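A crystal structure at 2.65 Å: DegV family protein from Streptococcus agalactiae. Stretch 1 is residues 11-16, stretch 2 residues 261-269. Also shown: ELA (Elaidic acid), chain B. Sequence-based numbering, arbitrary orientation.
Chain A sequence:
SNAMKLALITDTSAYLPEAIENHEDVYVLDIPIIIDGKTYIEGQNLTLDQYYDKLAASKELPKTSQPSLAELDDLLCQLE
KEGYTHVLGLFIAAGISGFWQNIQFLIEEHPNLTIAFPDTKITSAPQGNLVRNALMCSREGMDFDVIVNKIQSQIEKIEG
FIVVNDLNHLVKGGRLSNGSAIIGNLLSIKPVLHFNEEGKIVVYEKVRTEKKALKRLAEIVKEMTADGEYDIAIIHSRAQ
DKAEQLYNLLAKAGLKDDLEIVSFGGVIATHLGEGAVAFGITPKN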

# COMPACT_ATOMS: atom_id res chain seq x y z
N ASP A 11 8.14 2.24 3.56
CA ASP A 11 7.66 3.57 3.90
C ASP A 11 6.40 3.42 4.71
O ASP A 11 5.88 2.33 4.87
CB ASP A 11 7.46 4.42 2.64
CG ASP A 11 6.61 3.71 1.58
OD1 ASP A 11 5.45 3.33 1.90
OD2 ASP A 11 7.13 3.53 0.45
N THR A 12 5.91 4.53 5.26
CA THR A 12 4.78 4.50 6.17
C THR A 12 3.43 4.19 5.49
O THR A 12 2.42 4.04 6.18
CB THR A 12 4.66 5.79 6.97
OG1 THR A 12 4.44 6.88 6.07
CG2 THR A 12 5.93 6.04 7.77
N SER A 13 3.41 4.06 4.16
CA SER A 13 2.20 3.65 3.46
C SER A 13 1.95 2.15 3.58
O SER A 13 0.84 1.68 3.36
CB SER A 13 2.23 4.08 1.98
OG SER A 13 2.90 3.12 1.17
N ALA A 14 3.00 1.40 3.91
CA ALA A 14 2.87 -0.05 4.14
C ALA A 14 2.18 -0.29 5.47
O ALA A 14 2.51 0.35 6.47
CB ALA A 14 4.23 -0.69 4.15
N TYR A 15 1.22 -1.19 5.51
CA TYR A 15 0.60 -1.53 6.77
C TYR A 15 1.27 -2.78 7.31
O TYR A 15 1.10 -3.88 6.78
CB TYR A 15 -0.90 -1.72 6.64
CG TYR A 15 -1.56 -1.92 7.97
CD1 TYR A 15 -2.20 -0.87 8.62
CD2 TYR A 15 -1.54 -3.17 8.60
CE1 TYR A 15 -2.80 -1.06 9.87
CE2 TYR A 15 -2.13 -3.36 9.83
CZ TYR A 15 -2.76 -2.30 10.46
OH TYR A 15 -3.36 -2.48 11.68
N LEU A 16 2.05 -2.58 8.36
CA LEU A 16 2.93 -3.63 8.91
C LEU A 16 2.23 -4.54 9.92
O LEU A 16 1.67 -4.04 10.90
CB LEU A 16 4.19 -3.02 9.53
CG LEU A 16 5.15 -2.31 8.58
CD1 LEU A 16 6.32 -1.70 9.35
CD2 LEU A 16 5.67 -3.23 7.44
N ILE A 261 -9.54 -6.71 9.43
CA ILE A 261 -9.93 -5.33 9.11
C ILE A 261 -8.90 -4.33 9.65
O ILE A 261 -8.53 -4.36 10.84
CB ILE A 261 -11.37 -4.96 9.61
CG1 ILE A 261 -12.42 -5.90 9.00
CG2 ILE A 261 -11.70 -3.51 9.25
CD1 ILE A 261 -13.81 -5.89 9.68
N VAL A 262 -8.41 -3.47 8.76
CA VAL A 262 -7.38 -2.50 9.10
C VAL A 262 -7.71 -1.17 8.45
O VAL A 262 -8.44 -1.13 7.45
CB VAL A 262 -5.96 -2.96 8.64
CG1 VAL A 262 -5.55 -4.22 9.36
CG2 VAL A 262 -5.88 -3.15 7.12
N SER A 263 -7.16 -0.10 9.02
CA SER A 263 -7.37 1.25 8.51
C SER A 263 -6.28 1.77 7.58
O SER A 263 -5.14 1.29 7.60
CB SER A 263 -7.52 2.20 9.68
OG SER A 263 -8.84 2.08 10.15
N PHE A 264 -6.67 2.76 6.77
CA PHE A 264 -5.72 3.58 6.03
C PHE A 264 -5.22 4.69 6.96
O PHE A 264 -5.86 5.01 7.97
CB PHE A 264 -6.37 4.21 4.79
CG PHE A 264 -6.77 3.22 3.71
CD1 PHE A 264 -5.79 2.50 2.99
CD2 PHE A 264 -8.11 3.03 3.37
CE1 PHE A 264 -6.17 1.59 1.96
CE2 PHE A 264 -8.48 2.12 2.38
CZ PHE A 264 -7.51 1.41 1.66
N GLY A 265 -4.06 5.27 6.63
CA GLY A 265 -3.56 6.49 7.26
C GLY A 265 -3.85 7.70 6.37
O GLY A 265 -4.55 7.57 5.37
N GLY A 266 -3.31 8.86 6.75
CA GLY A 266 -3.59 10.12 6.08
C GLY A 266 -3.01 10.15 4.69
O GLY A 266 -3.53 10.83 3.80
N VAL A 267 -1.94 9.39 4.49
CA VAL A 267 -1.29 9.29 3.18
C VAL A 267 -2.28 8.81 2.12
O VAL A 267 -2.50 9.50 1.12
CB VAL A 267 -0.01 8.43 3.25
CG1 VAL A 267 0.58 8.23 1.88
CG2 VAL A 267 1.02 9.10 4.18
N ILE A 268 -2.92 7.66 2.36
CA ILE A 268 -3.88 7.05 1.42
C ILE A 268 -5.27 7.68 1.50
O ILE A 268 -5.93 7.83 0.49
CB ILE A 268 -3.92 5.51 1.57
CG1 ILE A 268 -2.53 4.93 1.28
CG2 ILE A 268 -4.93 4.91 0.62
CD1 ILE A 268 -2.31 3.51 1.78
N ALA A 269 -5.72 8.06 2.69
CA ALA A 269 -6.93 8.87 2.84
C ALA A 269 -6.89 10.14 1.94
O ALA A 269 -7.85 10.45 1.26
CB ALA A 269 -7.13 9.25 4.28
CA ELA B . 3.96 11.38 -4.53
C ELA B . 4.01 12.79 -5.12
O ELA B . 3.03 13.59 -5.08
C3 ELA B . 3.73 11.34 -3.03
C4 ELA B . 3.99 9.95 -2.46
C5 ELA B . 2.78 9.38 -1.70
C6 ELA B . 1.78 8.70 -2.65
C7 ELA B . 0.39 8.41 -2.11
C8 ELA B . -0.48 7.80 -3.21
C9 ELA B . -1.45 6.76 -2.65
C10 ELA B . -2.57 6.21 -3.46
C11 ELA B . -3.79 5.65 -2.76
C12 ELA B . -4.19 4.28 -3.29
C13 ELA B . -3.96 3.15 -2.30
C14 ELA B . -4.96 2.02 -2.44
C15 ELA B . -4.73 0.97 -1.34
C16 ELA B . -5.45 -0.36 -1.58
C17 ELA B . -4.47 -1.51 -1.75
C18 ELA B . -4.96 -2.80 -1.11
OXT ELA B . 5.07 13.17 -5.68

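No hydrogen bond crosses between these two stretches, which lie at least 247 residues apart in sequence wherever they touch. The turn in the first stretch is bonded partly within itself, with some of its polar side-chain atoms satisfied elsewhere in the structure, and the contact itself is made by van der Waals packing, largely against apolar side chains. It is small, 244 Å² summed over both sides. The backbones come nearest at Ser13 and Val267, whose CA atoms are 6.6 Å apart, then diverge to 8.2 Å between the CA atoms of Tyr15 and Phe264.

The first stretch holds its form through a type I turn from Asp11 to Ala14, closed by Ala14 N to Asp11 O at 3.2 Å. The side chains reinforce it. Asp11 takes chi1 p (51°), which places OD1 where it accepts from Ser13 twice: from Ser13 OG at 2.7 Å and from Ser13 N at 3.1 Å, the latter with an N-H...O angle of 139°. Ser13 is likewise p, at 86°, displaced from the ideal well; this setting keeps OG beside Asp11 OD1. With the hydroxyl engaged inside the turn, Ser13 meets the partner through carbon and carbonyl: Ser13 CB lies 4.5 Å from Val267 CG1, and Ser13 O lies 4.0 Å from Ile268 CD1. These are van der Waals approaches, and loose ones.

Beyond the turn, Ala14 points away from the other stretch and Tyr15 points toward it. The t rotamer of Tyr15 (-174°), with chi2 at 99°, extends the ring from the backbone and lays one face against the strand, where Val262 sits. Val262 CB is 3.9 Å from the centroid of the Tyr15 ring and 19° off its normal, a CH-pi contact that sets a beta-carbon hydrogen-bearing group against the aromatic cloud. At chi1 m (-64°), Val262 also brings CG1 to 3.6 Å from Tyr15 CE2, so the branched side chain covers more of the ring than CB alone could. The strand backbone adds Ser263 O, 3.8 Å from Tyr15 CD1 and oblique to the ring.

The second stretch runs from strand 261-263 through a short connection into a helix. Gly265 is the N-cap residue, and Ala269 N to Gly265 O at 3.0 Å marks an early helical turn. Val267 and Ile268, adjacent in that helix, both point toward the Asp11-Ala14 turn. Val267 is t (175°), with CG1 near Ser13 and CG2 4.5 Å from Thr12 OG1, a hydroxyl already satisfied elsewhere in the structure. Ile268 adopts m at chi1 and t at chi2 (-60°, 163°), an extended form that carries CD1 to the Ser13 carbonyl; the same side chain also borders the ligand, most closely through Ile268 CG2, 3.5 Å from C13 of elaidic acid. Phe264 points away from the first stretch, and its CE1 lies 3.7 Å from ligand atom C15.

The rule to read here is economical: bond the turn internally, then let one aromatic face and a few branched aliphatics make the contact.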